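Local structure of uncharacterized protein (Staphylococcus aureus subsp. aureus, 3QFK) at residues A[22-27]-A[260-265]; A[203-208]-A[242-247]; A[387-392]-A[496-501]. The protein is of unknown function but joins a calcineurin-like phosphoesterase domain with a two-metal site to a 5'-nucleotidase-type C-terminal domain. All coordinates share one frame; numbering follows the deposited sequence.

Interaction 1. Residues A[22-27]-A[260-265]; sequences FYVVSD and AVIQPG. With ZN (zinc ion), chain B.
Ser-26 and Val-24 rest on the ring of Pro-264. Ser-26 CB lies 3.7 Å from Pro-264 CG. Val-24 crosses the proline at about a right angle, and Val-24 CG1 also reaches Ile-262 CG2 at 3.8 Å. No hydrogen bond runs directly between 22-27 and 260-265. Two waters bridge them. The first accepts from Ser-26 N and donates to Pro-264 O at 2.8 Å.

The axes of 22-25 and 260-264 pass 7.2 Å apart at 40°, because the two strands belong to different sheets that pack face to face. This is the beta-sandwich core of the calcineurin-like phosphoesterases, with the metals bound at the C-terminal ends of its strands and in the loops that follow. Asp-27 stands just past strand 19-25.

Asp-27 CB lies 3.9 Å from Gly-265 O. Its CG sits beside the backbone N (chi1 -61°), which sends the carboxylate toward the zinc ion. Asp-27 OD1 binds the zinc at 2.2 Å, and Asp-72, His-29 and His-249 bind the same ion. OD2 has other partners. Asp-27 OD2 accepts from Ser-26 OG at 2.6 Å, met from above the carboxylate plane, and from the backbone N of His-247. These bonds probably hold the carboxylate's rotation. The second water donates both to Asp-27 OD2, at 2.9 Å, and to Gly-265 O.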
loop_
_atom_site.group_PDB
_atom_site.type_symbol
_atom_site.label_atom_id
_atom_site.label_comp_id
_atom_site.label_asym_id
_atom_site.label_seq_id
_atom_site.Cartn_x
_atom_site.Cartn_y
_atom_site.Cartn_z
ATOM N N PHE A 22 -8.785 -0.017 -23.665
ATOM C CA PHE A 22 -7.785 0.342 -22.691
ATOM C C PHE A 22 -7.823 -0.679 -21.572
ATOM O O PHE A 22 -8.842 -0.845 -20.932
ATOM C CB PHE A 22 -8.069 1.717 -22.096
ATOM C CG PHE A 22 -7.914 2.852 -23.064
ATOM C CD1 PHE A 22 -8.976 3.249 -23.864
ATOM C CD2 PHE A 22 -6.719 3.549 -23.143
ATOM C CE1 PHE A 22 -8.845 4.310 -24.745
ATOM C CE2 PHE A 22 -6.578 4.626 -24.017
ATOM C CZ PHE A 22 -7.639 5.001 -24.820
ATOM N N TYR A 23 -6.710 -1.363 -21.344
ATOM C CA TYR A 23 -6.622 -2.324 -20.291
ATOM C C TYR A 23 -5.741 -1.766 -19.197
ATOM O O TYR A 23 -4.672 -1.200 -19.488
ATOM C CB TYR A 23 -6.042 -3.627 -20.804
ATOM C CG TYR A 23 -6.923 -4.341 -21.806
ATOM C CD1 TYR A 23 -6.768 -4.134 -23.169
ATOM C CD2 TYR A 23 -7.856 -5.281 -21.387
ATOM C CE1 TYR A 23 -7.533 -4.823 -24.084
ATOM C CE2 TYR A 23 -8.623 -5.970 -22.284
ATOM C CZ TYR A 23 -8.444 -5.732 -23.647
ATOM O OH TYR A 23 -9.209 -6.376 -24.553
ATOM N N VAL A 24 -6.156 -1.942 -17.944
ATOM C CA VAL A 24 -5.379 -1.405 -16.852
ATOM C C VAL A 24 -5.247 -2.339 -15.671
ATOM O O VAL A 24 -6.204 -3.035 -15.295
ATOM C CB VAL A 24 -5.926 -0.031 -16.367
ATOM C CG1 VAL A 24 -7.286 -0.166 -15.758
ATOM C CG2 VAL A 24 -4.967 0.621 -15.339
ATOM N N VAL A 25 -4.008 -2.441 -15.175
ATOM C CA VAL A 25 -3.736 -3.149 -13.956
ATOM C C VAL A 25 -3.224 -2.090 -12.993
ATOM O O VAL A 25 -2.712 -1.040 -13.409
ATOM C CB VAL A 25 -2.776 -4.336 -14.079
ATOM C CG1 VAL A 25 -3.463 -5.447 -14.897
ATOM C CG2 VAL A 25 -1.389 -3.918 -14.643
ATOM N N SER A 26 -3.450 -2.314 -11.717
ATOM C CA SER A 26 -2.986 -1.381 -10.720
ATOM C C SER A 26 -2.634 -2.118 -9.459
ATOM O O SER A 26 -3.146 -3.197 -9.192
ATOM C CB SER A 26 -4.069 -0.344 -10.405
ATOM O OG SER A 26 -3.583 0.630 -9.495
ATOM N N ASP A 27 -1.725 -1.539 -8.699
ATOM C CA ASP A 27 -1.323 -2.094 -7.435
ATOM C C ASP A 27 -0.986 -3.590 -7.497
ATOM O O ASP A 27 -1.423 -4.382 -6.655
ATOM C CB ASP A 27 -2.405 -1.823 -6.394
ATOM C CG ASP A 27 -2.643 -0.354 -6.172
ATOM O OD1 ASP A 27 -2.032 0.195 -5.245
ATOM O OD2 ASP A 27 -3.419 0.275 -6.924
ATOM N N ALA A 260 -16.117 7.287 -17.791
ATOM C CA ALA A 260 -15.870 5.890 -17.420
ATOM C C ALA A 260 -14.864 5.899 -16.263
ATOM O O ALA A 260 -13.756 6.426 -16.407
ATOM C CB ALA A 260 -15.333 5.108 -18.585
ATOM N N VAL A 261 -15.266 5.348 -15.118
ATOM C CA VAL A 261 -14.430 5.305 -13.906
ATOM C C VAL A 261 -14.036 3.862 -13.592
ATOM O O VAL A 261 -14.886 2.961 -13.564
ATOM C CB VAL A 261 -15.166 5.908 -12.701
ATOM C CG1 VAL A 261 -14.266 5.900 -11.474
ATOM C CG2 VAL A 261 -15.627 7.310 -13.003
ATOM N N ILE A 262 -12.741 3.642 -13.377
ATOM C CA ILE A 262 -12.212 2.318 -13.120
ATOM C C ILE A 262 -11.206 2.301 -11.983
ATOM O O ILE A 262 -10.385 3.207 -11.876
ATOM C CB ILE A 262 -11.416 1.811 -14.346
ATOM C CG1 ILE A 262 -12.295 1.280 -15.454
ATOM C CG2 ILE A 262 -10.518 0.624 -13.947
ATOM C CD1 ILE A 262 -12.578 -0.180 -15.325
ATOM N N GLN A 263 -11.287 1.264 -11.132
ATOM C CA GLN A 263 -10.278 0.978 -10.103
ATOM C C GLN A 263 -10.162 -0.573 -10.120
ATOM O O GLN A 263 -11.083 -1.264 -9.721
ATOM C CB GLN A 263 -10.607 1.553 -8.719
ATOM C CG GLN A 263 -9.357 1.509 -7.814
ATOM C CD GLN A 263 -9.496 2.228 -6.490
ATOM O OE1 GLN A 263 -9.135 1.682 -5.465
ATOM N NE2 GLN A 263 -9.981 3.462 -6.511
ATOM N N PRO A 264 -9.031 -1.119 -10.597
ATOM C CA PRO A 264 -8.981 -2.572 -10.784
ATOM C C PRO A 264 -8.352 -3.407 -9.681
ATOM O O PRO A 264 -7.586 -4.332 -9.967
ATOM C CB PRO A 264 -8.184 -2.684 -12.092
ATOM C CG PRO A 264 -7.165 -1.553 -11.949
ATOM C CD PRO A 264 -7.782 -0.492 -11.068
ATOM N N GLY A 265 -8.654 -3.097 -8.423
ATOM C CA GLY A 265 -8.192 -3.920 -7.312
ATOM C C GLY A 265 -6.711 -3.919 -7.073
ATOM O O GLY A 265 -6.040 -2.868 -7.186
HETATM ZN ZN ZN B . -1.144 -0.213 -3.273
HETATM O O HOH W 1 -5.533 -4.765 -11.770
HETATM O O HOH W 2 -6.238 -0.082 -6.630
HETATM O O HOH W 3 -0.538 -0.214 -0.939
HETATM O O HOH W 4 -2.147 1.582 -2.119
#

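Interaction 2. Residues A[203-208]-A[242-247]; sequences VVCYHG and IFITGH. With MN (manganese (II) ion), chain C.
His-207 and His-247 meet at the manganese ion. His-207 NE2 binds the manganese at 2.4 Å and His-247 ND1 binds it at 2.5 Å. Both imidazoles extend with CG anti to the backbone N (chi1 -172° in His-207, -175° in His-247), which carries them to the metal. The two side chains cross at about a right angle, and the ring planes stand at 69°. Asp-72, Asn-109 and a water also bind the metal.

A second shell holds the far nitrogens. His-207 ND1 bonds to Asn-70 O, and His-247 NE2 to Glu-226. With the metal bonds, these probably fix the rotation of both rings.

Behind the metal the backbones pair as parallel strands. Val-204 N donates to Ile-242 O at 2.9 Å, Ile-244 N to Val-204 O at 2.8 Å, and Tyr-206 N to Ile-244 O. Nearer the metal, Gly-246 N donates to Gly-208 O at 3.2 Å. Val-204 CG1 lies 3.5 Å from Phe-243 CE1, and on the other face Cys-205 SG meets Ile-244 CD1.

Helix 229-236 links the strands in a beta-alpha-beta crossover. Its Met-232 packs on Val-204, Tyr-206 and Phe-243. Strand 155-163 flanks 201-207 on one side, and strand 259-264 flanks 242-244 on the other.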
loop_
_atom_site.group_PDB
_atom_site.type_symbol
_atom_site.label_atom_id
_atom_site.label_comp_id
_atom_site.label_asym_id
_atom_site.label_seq_id
_atom_site.Cartn_x
_atom_site.Cartn_y
_atom_site.Cartn_z
ATOM N N VAL A 203 -7.813 11.075 -20.977
ATOM C CA VAL A 203 -7.665 9.969 -20.052
ATOM C C VAL A 203 -6.815 10.452 -18.877
ATOM O O VAL A 203 -5.723 10.983 -19.069
ATOM C CB VAL A 203 -6.959 8.768 -20.723
ATOM C CG1 VAL A 203 -6.768 7.594 -19.709
ATOM C CG2 VAL A 203 -7.729 8.323 -21.993
ATOM N N VAL A 204 -7.353 10.334 -17.670
ATOM C CA VAL A 204 -6.612 10.657 -16.463
ATOM C C VAL A 204 -6.269 9.345 -15.756
ATOM O O VAL A 204 -7.158 8.512 -15.528
ATOM C CB VAL A 204 -7.442 11.511 -15.508
ATOM C CG1 VAL A 204 -6.666 11.771 -14.203
ATOM C CG2 VAL A 204 -7.844 12.824 -16.182
ATOM N N CYS A 205 -4.987 9.145 -15.455
ATOM C CA CYS A 205 -4.500 7.965 -14.739
ATOM C C CYS A 205 -3.917 8.483 -13.440
ATOM O O CYS A 205 -2.845 9.082 -13.418
ATOM C CB CYS A 205 -3.427 7.203 -15.525
ATOM S SG CYS A 205 -4.029 6.466 -17.054
ATOM N N TYR A 206 -4.667 8.259 -12.369
ATOM C CA TYR A 206 -4.358 8.763 -11.051
ATOM C C TYR A 206 -4.121 7.648 -10.073
ATOM O O TYR A 206 -4.991 6.800 -9.883
ATOM C CB TYR A 206 -5.562 9.606 -10.601
ATOM C CG TYR A 206 -5.545 10.131 -9.185
ATOM C CD1 TYR A 206 -4.417 10.765 -8.664
ATOM C CD2 TYR A 206 -6.700 10.081 -8.392
ATOM C CE1 TYR A 206 -4.417 11.294 -7.351
ATOM C CE2 TYR A 206 -6.716 10.606 -7.083
ATOM C CZ TYR A 206 -5.578 11.222 -6.583
ATOM O OH TYR A 206 -5.589 11.730 -5.311
ATOM N N HIS A 207 -2.914 7.605 -9.499
ATOM C CA HIS A 207 -2.639 6.650 -8.471
ATOM C C HIS A 207 -3.147 7.255 -7.158
ATOM O O HIS A 207 -2.381 7.802 -6.348
ATOM C CB HIS A 207 -1.184 6.281 -8.307
ATOM C CG HIS A 207 -1.021 5.152 -7.357
ATOM N ND1 HIS A 207 -1.170 3.837 -7.748
ATOM C CD2 HIS A 207 -0.886 5.133 -6.005
ATOM C CE1 HIS A 207 -1.060 3.054 -6.688
ATOM N NE2 HIS A 207 -0.893 3.814 -5.621
ATOM N N GLY A 208 -4.459 7.219 -7.025
ATOM C CA GLY A 208 -5.161 7.712 -5.857
ATOM C C GLY A 208 -6.594 7.274 -6.065
ATOM O O GLY A 208 -6.959 6.786 -7.159
ATOM N N ILE A 242 -12.160 9.027 -19.571
ATOM C CA ILE A 242 -11.773 7.841 -18.796
ATOM C C ILE A 242 -10.979 8.292 -17.555
ATOM O O ILE A 242 -9.996 9.047 -17.684
ATOM C CB ILE A 242 -10.902 6.879 -19.593
ATOM C CG1 ILE A 242 -11.546 6.530 -20.946
ATOM C CG2 ILE A 242 -10.650 5.631 -18.804
ATOM C CD1 ILE A 242 -10.658 5.641 -21.826
ATOM N N PHE A 243 -11.435 7.859 -16.372
ATOM C CA PHE A 243 -10.772 8.155 -15.083
ATOM C C PHE A 243 -10.264 6.820 -14.489
ATOM O O PHE A 243 -11.047 5.992 -14.006
ATOM C CB PHE A 243 -11.734 8.880 -14.124
ATOM C CG PHE A 243 -11.045 9.568 -12.965
ATOM C CD1 PHE A 243 -10.116 10.569 -13.192
ATOM C CD2 PHE A 243 -11.366 9.278 -11.664
ATOM C CE1 PHE A 243 -9.486 11.213 -12.139
ATOM C CE2 PHE A 243 -10.742 9.936 -10.614
ATOM C CZ PHE A 243 -9.807 10.896 -10.854
ATOM N N ILE A 244 -8.956 6.593 -14.580
ATOM C CA ILE A 244 -8.336 5.359 -14.099
ATOM C C ILE A 244 -7.774 5.678 -12.742
ATOM O O ILE A 244 -7.091 6.688 -12.590
ATOM C CB ILE A 244 -7.240 4.894 -15.076
ATOM C CG1 ILE A 244 -7.899 4.351 -16.346
ATOM C CG2 ILE A 244 -6.327 3.834 -14.451
ATOM C CD1 ILE A 244 -6.923 4.106 -17.482
ATOM N N THR A 245 -8.117 4.863 -11.747
ATOM C CA THR A 245 -7.667 5.083 -10.383
ATOM C C THR A 245 -7.040 3.832 -9.774
ATOM O O THR A 245 -7.060 2.734 -10.370
ATOM C CB THR A 245 -8.846 5.579 -9.485
ATOM O OG1 THR A 245 -9.886 4.590 -9.425
ATOM C CG2 THR A 245 -9.414 6.862 -10.045
ATOM N N GLY A 246 -6.464 4.000 -8.590
ATOM C CA GLY A 246 -5.822 2.887 -7.878
ATOM C C GLY A 246 -5.673 3.286 -6.432
ATOM O O GLY A 246 -6.523 3.995 -5.908
ATOM N N HIS A 247 -4.601 2.820 -5.806
ATOM C CA HIS A 247 -4.237 3.167 -4.428
ATOM C C HIS A 247 -5.087 2.559 -3.297
ATOM O O HIS A 247 -4.543 2.077 -2.316
ATOM C CB HIS A 247 -4.171 4.704 -4.258
ATOM C CG HIS A 247 -3.680 5.140 -2.913
ATOM N ND1 HIS A 247 -2.417 4.832 -2.457
ATOM C CD2 HIS A 247 -4.267 5.876 -1.935
ATOM C CE1 HIS A 247 -2.249 5.338 -1.249
ATOM N NE2 HIS A 247 -3.357 5.985 -0.909
HETATM MN MN MN C . -0.730 3.239 -3.289
HETATM O O HOH W 4 -2.147 1.582 -2.119
#

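Interaction 3. Residues A[387-392]-A[496-501]; sequences PNTFKV and DIQVEG. With AKG (2-oxoglutaric acid), chain D.
Pro-387 lies against the carboxylate of Glu-500, with Pro-387 CB 3.3 Å from Glu-500 OE1. Asn-388 follows and works in two directions. Asn-388 O accepts from Gly-501 N at 3.1 Å, at the start of helix 501-511, where Glu-500 is the N-cap. Its side chain leaves the backbone on the side away from 496-501, and its amide reaches the ligand pocket. There Asn-388 ND2 donates to O4 of 2-oxoglutaric acid at 3.1 Å and more weakly to O3, and it also bonds to Tyr-384 OH.

Thr-389 brings its CB against Ile-497 O, and its OG1 bonds to a water that also meets Lys-391 NZ and Asp-496 OD1. Phe-390 begins the strand proper. It forms an antiparallel hydrogen-bonded pair with Ile-497: Phe-390 N to Ile-497 O is 3.0 Å, and Ile-497 N to Phe-390 O is 2.8 Å. The pairing joins strand 390-396 to edge strand 493-497 in the mixed sheet of the C-terminal domain. Beyond it, 496-501 leaves the sheet through an inverse gamma turn centred on Gln-498. The edge of the Phe-390 ring faces Val-499 O and the backbone of Gly-501.

Lys-391 lies alongside Asp-496, and its chain bends at the end (chi4 48°). Lys-391 NZ forms a salt bridge to Asp-496 OD1 at 3.3 Å, and the hydrogen bond within it is weak. Gln-498 NE2 grips the same carboxylate on both oxygens, reaching Asp-496 OD1 at 2.7 Å. Val-392 CG2 touches Ile-497 CD1 at 4.2 Å.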
loop_
_atom_site.group_PDB
_atom_site.type_symbol
_atom_site.label_atom_id
_atom_site.label_comp_id
_atom_site.label_asym_id
_atom_site.label_seq_id
_atom_site.Cartn_x
_atom_site.Cartn_y
_atom_site.Cartn_z
ATOM N N PRO A 387 9.126 -2.676 4.433
ATOM C CA PRO A 387 10.512 -2.338 4.692
ATOM C C PRO A 387 10.654 -1.141 5.639
ATOM O O PRO A 387 11.393 -0.243 5.357
ATOM C CB PRO A 387 11.067 -2.034 3.289
ATOM C CG PRO A 387 9.927 -1.552 2.517
ATOM C CD PRO A 387 8.658 -2.116 3.152
ATOM N N ASN A 388 9.972 -1.160 6.776
ATOM C CA ASN A 388 10.055 -0.060 7.720
ATOM C C ASN A 388 11.279 -0.175 8.614
ATOM O O ASN A 388 11.652 -1.271 9.009
ATOM C CB ASN A 388 8.834 -0.047 8.649
ATOM C CG ASN A 388 7.503 0.041 7.898
ATOM O OD1 ASN A 388 7.430 0.591 6.826
ATOM N ND2 ASN A 388 6.446 -0.512 8.497
ATOM N N THR A 389 11.890 0.965 8.926
ATOM C CA THR A 389 12.972 1.020 9.899
ATOM C C THR A 389 12.312 1.662 11.142
ATOM O O THR A 389 11.088 1.907 11.147
ATOM C CB THR A 389 14.183 1.794 9.404
ATOM O OG1 THR A 389 13.808 3.141 9.129
ATOM C CG2 THR A 389 14.784 1.135 8.129
ATOM N N PHE A 390 13.086 1.954 12.185
ATOM C CA PHE A 390 12.490 2.470 13.405
ATOM C C PHE A 390 13.159 3.726 13.960
ATOM O O PHE A 390 14.307 4.056 13.649
ATOM C CB PHE A 390 12.464 1.352 14.462
ATOM C CG PHE A 390 11.755 0.115 13.998
ATOM C CD1 PHE A 390 12.431 -0.843 13.237
ATOM C CD2 PHE A 390 10.407 -0.077 14.271
ATOM C CE1 PHE A 390 11.779 -1.967 12.756
ATOM C CE2 PHE A 390 9.737 -1.218 13.806
ATOM C CZ PHE A 390 10.417 -2.155 13.047
ATOM N N LYS A 391 12.396 4.426 14.779
ATOM C CA LYS A 391 12.850 5.629 15.447
ATOM C C LYS A 391 12.345 5.669 16.876
ATOM O O LYS A 391 11.227 5.242 17.152
ATOM C CB LYS A 391 12.356 6.871 14.696
ATOM C CG LYS A 391 13.114 7.104 13.354
ATOM C CD LYS A 391 12.760 8.439 12.720
ATOM C CE LYS A 391 13.801 8.847 11.634
ATOM N NZ LYS A 391 14.086 7.716 10.710
ATOM N N VAL A 392 13.182 6.173 17.781
ATOM C CA VAL A 392 12.823 6.375 19.168
ATOM C C VAL A 392 12.584 7.862 19.252
ATOM O O VAL A 392 13.474 8.670 18.924
ATOM C CB VAL A 392 13.915 5.988 20.161
ATOM C CG1 VAL A 392 13.390 6.183 21.601
ATOM C CG2 VAL A 392 14.358 4.562 19.957
ATOM N N ASP A 496 17.747 6.721 15.649
ATOM C CA ASP A 496 17.365 6.289 14.311
ATOM C C ASP A 496 17.896 4.872 14.160
ATOM O O ASP A 496 19.093 4.670 14.045
ATOM C CB ASP A 496 18.016 7.232 13.291
ATOM C CG ASP A 496 17.612 6.946 11.843
ATOM O OD1 ASP A 496 16.786 6.045 11.563
ATOM O OD2 ASP A 496 18.138 7.659 10.963
ATOM N N ILE A 497 17.000 3.890 14.196
ATOM C CA ILE A 497 17.382 2.486 14.089
ATOM C C ILE A 497 17.209 2.026 12.648
ATOM O O ILE A 497 16.088 1.736 12.198
ATOM C CB ILE A 497 16.552 1.630 15.029
ATOM C CG1 ILE A 497 16.733 2.130 16.474
ATOM C CG2 ILE A 497 16.968 0.187 14.904
ATOM C CD1 ILE A 497 15.839 1.465 17.483
ATOM N N GLN A 498 18.319 1.978 11.924
ATOM C CA GLN A 498 18.317 1.626 10.499
ATOM C C GLN A 498 18.348 0.113 10.258
ATOM O O GLN A 498 19.203 -0.406 9.568
ATOM C CB GLN A 498 19.473 2.330 9.773
ATOM C CG GLN A 498 19.288 3.848 9.686
ATOM C CD GLN A 498 18.131 4.239 8.763
ATOM O OE1 GLN A 498 17.883 3.589 7.746
ATOM N NE2 GLN A 498 17.458 5.321 9.091
ATOM N N VAL A 499 17.403 -0.584 10.863
ATOM C CA VAL A 499 17.283 -2.010 10.665
ATOM C C VAL A 499 15.818 -2.231 10.327
ATOM O O VAL A 499 14.972 -1.753 11.045
ATOM C CB VAL A 499 17.690 -2.795 11.931
ATOM C CG1 VAL A 499 17.520 -4.296 11.707
ATOM C CG2 VAL A 499 19.133 -2.458 12.338
ATOM N N GLU A 500 15.516 -2.911 9.219
ATOM C CA GLU A 500 14.109 -3.169 8.871
ATOM C C GLU A 500 13.490 -4.221 9.807
ATOM O O GLU A 500 14.198 -5.058 10.374
ATOM C CB GLU A 500 13.976 -3.610 7.394
ATOM C CG GLU A 500 14.479 -2.537 6.422
ATOM C CD GLU A 500 14.300 -2.897 4.978
ATOM O OE1 GLU A 500 13.524 -3.836 4.668
ATOM O OE2 GLU A 500 14.917 -2.209 4.135
ATOM N N GLY A 501 12.167 -4.174 9.940
ATOM C CA GLY A 501 11.423 -5.064 10.830
ATOM C C GLY A 501 11.742 -6.548 10.747
ATOM O O GLY A 501 11.944 -7.204 11.777
HETATM C C1 AKG D . 0.334 0.470 3.175
HETATM O O1 AKG D . -0.183 -0.664 3.228
HETATM O O2 AKG D . 0.012 1.281 2.283
HETATM C C2 AKG D . 1.344 0.875 4.163
HETATM O O5 AKG D . 2.051 1.831 3.899
HETATM C C3 AKG D . 1.529 0.126 5.474
HETATM C C4 AKG D . 1.975 1.033 6.627
HETATM C C5 AKG D . 3.262 0.546 7.255
HETATM O O3 AKG D . 3.276 0.223 8.462
HETATM O O4 AKG D . 4.283 0.492 6.546
HETATM O O HOH W 5 14.712 4.766 11.135
#

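In the fold
Interactions 1 and 2 are neighbours in the phosphoesterase part, with centres about 7 Å apart. Strands 259-264 and 242-244 lie side by side in one sheet, probably bonded through Ala-260 O to Phe-243 N and Ile-262 O to Thr-245 N. Strand 19-25 belongs to the facing sheet. Along the chain, interaction 2 falls between the two segments of interaction 1. Together they supply ligands to both metals, and one water belongs to both. Interaction 3 comes later, in the C-terminal domain's own sheet. Its centre is about 34 Å and about 32 Å from the centres of interactions 1 and 2. The bound 2-oxoglutaric acid touches both parts, with His-110 from the phosphoesterase part and Asn-388 from the C-terminal domain in its pocket.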